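Side-chain contact in uncharacterized protein (Neisseria meningitidis serogroup B, PDB 3OI8), which binds adenosine through the CBS domains held in this fragment and, as a whole protein, probably plays a role in magnesium and cobalt transport: residues K91-Y96 and E101-K106. Residues are numbered along the deposited sequence; the frame is centred on the assembly and turned at random.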
loop_
_atom_site.group_PDB
_atom_site.type_symbol
_atom_site.label_atom_id
_atom_site.label_comp_id
_atom_site.label_asym_id
_atom_site.label_seq_id
_atom_site.Cartn_x
_atom_site.Cartn_y
_atom_site.Cartn_z
ATOM N N LYS A 91 -8.111 7.162 -9.862
ATOM C CA LYS A 91 -9.222 6.311 -10.273
ATOM C C LYS A 91 -10.595 6.939 -10.040
ATOM O O LYS A 91 -11.597 6.414 -10.509
ATOM C CB LYS A 91 -9.141 4.938 -9.612
ATOM C CG LYS A 91 -9.327 4.914 -8.111
ATOM C CD LYS A 91 -9.127 3.479 -7.596
ATOM C CE LYS A 91 -9.109 3.396 -6.070
ATOM N NZ LYS A 91 -10.463 3.576 -5.466
ATOM N N ASP A 92 -10.650 8.053 -9.319
ATOM C CA ASP A 92 -11.914 8.778 -9.184
ATOM C C ASP A 92 -12.262 9.492 -10.487
ATOM O O ASP A 92 -13.423 9.829 -10.732
ATOM C CB ASP A 92 -11.881 9.739 -7.979
ATOM C CG ASP A 92 -11.961 8.995 -6.650
ATOM O OD1 ASP A 92 -12.399 7.823 -6.668
ATOM O OD2 ASP A 92 -11.589 9.558 -5.593
ATOM N N LEU A 93 -11.256 9.699 -11.337
ATOM C CA LEU A 93 -11.486 10.311 -12.641
ATOM C C LEU A 93 -12.366 9.426 -13.548
ATOM O O LEU A 93 -13.010 9.922 -14.472
ATOM C CB LEU A 93 -10.160 10.605 -13.347
ATOM C CG LEU A 93 -9.320 11.789 -12.846
ATOM C CD1 LEU A 93 -7.978 11.780 -13.559
ATOM C CD2 LEU A 93 -10.050 13.104 -13.100
ATOM N N LEU A 94 -12.399 8.129 -13.274
ATOM C CA LEU A 94 -13.135 7.206 -14.133
ATOM C C LEU A 94 -14.636 7.462 -14.039
ATOM O O LEU A 94 -15.409 6.999 -14.875
ATOM C CB LEU A 94 -12.836 5.761 -13.750
ATOM C CG LEU A 94 -11.413 5.260 -13.988
ATOM C CD1 LEU A 94 -11.274 3.866 -13.404
ATOM C CD2 LEU A 94 -11.076 5.266 -15.471
ATOM N N LYS A 95 -15.048 8.181 -13.003
ATOM C CA LYS A 95 -16.451 8.563 -12.870
ATOM C C LYS A 95 -16.898 9.398 -14.071
ATOM O O LYS A 95 -18.093 9.549 -14.326
ATOM C CB LYS A 95 -16.673 9.353 -11.569
ATOM C CG LYS A 95 -16.381 8.553 -10.298
ATOM C CD LYS A 95 -16.582 9.395 -9.038
ATOM C CE LYS A 95 -16.036 8.696 -7.794
ATOM N NZ LYS A 95 -15.822 9.640 -6.643
ATOM N N TYR A 96 -15.936 9.953 -14.802
ATOM C CA TYR A 96 -16.268 10.842 -15.910
ATOM C C TYR A 96 -15.886 10.237 -17.252
ATOM O O TYR A 96 -15.761 10.944 -18.242
ATOM C CB TYR A 96 -15.597 12.207 -15.727
ATOM C CG TYR A 96 -16.180 13.000 -14.595
ATOM C CD1 TYR A 96 -17.468 13.519 -14.681
ATOM C CD2 TYR A 96 -15.447 13.235 -13.433
ATOM C CE1 TYR A 96 -18.010 14.249 -13.637
ATOM C CE2 TYR A 96 -15.980 13.955 -12.383
ATOM C CZ TYR A 96 -17.259 14.465 -12.494
ATOM O OH TYR A 96 -17.790 15.199 -11.455
ATOM N N GLU A 101 -17.669 15.978 -20.254
ATOM C CA GLU A 101 -18.200 17.329 -20.308
ATOM C C GLU A 101 -18.784 17.757 -18.964
ATOM O O GLU A 101 -18.931 18.952 -18.692
ATOM C CB GLU A 101 -19.217 17.474 -21.460
ATOM C CG GLU A 101 -20.553 16.764 -21.275
ATOM C CD GLU A 101 -20.491 15.247 -21.457
ATOM O OE1 GLU A 101 -19.448 14.715 -21.898
ATOM O OE2 GLU A 101 -21.508 14.583 -21.168
ATOM N N GLN A 102 -19.102 16.781 -18.116
ATOM C CA GLN A 102 -19.635 17.083 -16.786
ATOM C C GLN A 102 -18.558 17.147 -15.684
ATOM O O GLN A 102 -18.883 17.358 -14.522
ATOM C CB GLN A 102 -20.741 16.094 -16.399
ATOM C CG GLN A 102 -22.029 16.255 -17.208
ATOM C CD GLN A 102 -23.111 15.285 -16.769
ATOM O OE1 GLN A 102 -22.890 14.081 -16.737
ATOM N NE2 GLN A 102 -24.280 15.808 -16.414
ATOM N N PHE A 103 -17.288 17.004 -16.057
ATOM C CA PHE A 103 -16.191 17.044 -15.087
ATOM C C PHE A 103 -16.312 18.216 -14.130
ATOM O O PHE A 103 -16.496 19.368 -14.549
ATOM C CB PHE A 103 -14.826 17.079 -15.784
ATOM C CG PHE A 103 -13.654 17.142 -14.831
ATOM C CD1 PHE A 103 -13.408 16.109 -13.943
ATOM C CD2 PHE A 103 -12.787 18.232 -14.834
ATOM C CE1 PHE A 103 -12.315 16.157 -13.066
ATOM C CE2 PHE A 103 -11.698 18.290 -13.958
ATOM C CZ PHE A 103 -11.465 17.247 -13.078
ATOM N N HIS A 104 -16.201 17.912 -12.838
ATOM C CA HIS A 104 -16.267 18.936 -11.799
ATOM C C HIS A 104 -15.303 18.476 -10.717
ATOM O O HIS A 104 -15.626 17.602 -9.920
ATOM C CB HIS A 104 -17.701 19.081 -11.266
ATOM C CG HIS A 104 -17.875 20.172 -10.252
ATOM N ND1 HIS A 104 -16.935 21.162 -10.050
ATOM C CD2 HIS A 104 -18.888 20.435 -9.390
ATOM C CE1 HIS A 104 -17.358 21.982 -9.103
ATOM N NE2 HIS A 104 -18.538 21.563 -8.685
ATOM N N LEU A 105 -14.103 19.047 -10.713
ATOM C CA LEU A 105 -13.044 18.529 -9.870
ATOM C C LEU A 105 -13.476 18.507 -8.401
ATOM O O LEU A 105 -13.203 17.538 -7.693
ATOM C CB LEU A 105 -11.752 19.333 -10.055
ATOM C CG LEU A 105 -10.528 18.822 -9.279
ATOM C CD1 LEU A 105 -10.398 17.301 -9.427
ATOM C CD2 LEU A 105 -9.250 19.527 -9.760
ATOM N N LYS A 106 -14.155 19.563 -7.949
ATOM C CA LYS A 106 -14.620 19.628 -6.554
ATOM C C LYS A 106 -15.596 18.499 -6.194
ATOM O O LYS A 106 -15.749 18.156 -5.016
ATOM C CB LYS A 106 -15.290 20.967 -6.252
ATOM C CG LYS A 106 -14.409 22.186 -6.476
ATOM C CD LYS A 106 -13.533 22.502 -5.276
ATOM C CE LYS A 106 -12.719 23.776 -5.532
ATOM N NZ LYS A 106 -13.588 24.894 -6.023
HETATM O O HOH W 1 -20.267 16.084 -11.840
#
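Y96 lays one face of its phenol ring against the backbone of F103, and this is the centre of the contact. The CA of F103 stands 3.7 Å from the ring centroid of Y96 and only 13° off the ring normal, a CH-pi contact. F103 then carries its own ring round to the same neighbour: with its CG anti to the backbone N (chi1 179°), the phenyl group reaches back beside Y96, and the two planes meet at 84°. The pair is an offset edge-to-face stack in which F103 supplies the edge and Y96 the face, with F103 CD1 3.6 Å from Y96 CD2. One tyrosine thus packs against both the main chain and the side chain of a single residue.

Farther along the F103 ring, CE1 meets the CD2 methyl of L93 at 3.8 Å, the branch of the leucine nearest to it. I62 of helix 59-69 touches both L93 and F103, while I59 of that helix touches both aromatic residues, so the cluster continues into the body of the domain.

The outer end of the Y96 ring lies near the main chain of Q102 and H104: Y96 CE1 is 3.3 Å from Q102 O, and Y96 OH is 3.4 Å from H104 N. A water in the ring plane at the edge links Y96 and Q102, 2.7 Å from Y96 OH and donating a longer bond of 3.3 Å to Q102 O. Q102 OE1 accepts a hydrogen bond from ND2 of N99, which lies between the two segments.

This edge-to-face aromatic pair with a flanking leucine forms a small hydrophobic cluster between strand 84-89 and helix 105-108, about 12 Å from bound adenosine at the L93 side chain, where the chain probably connects the two motifs of a tandem CBS pair.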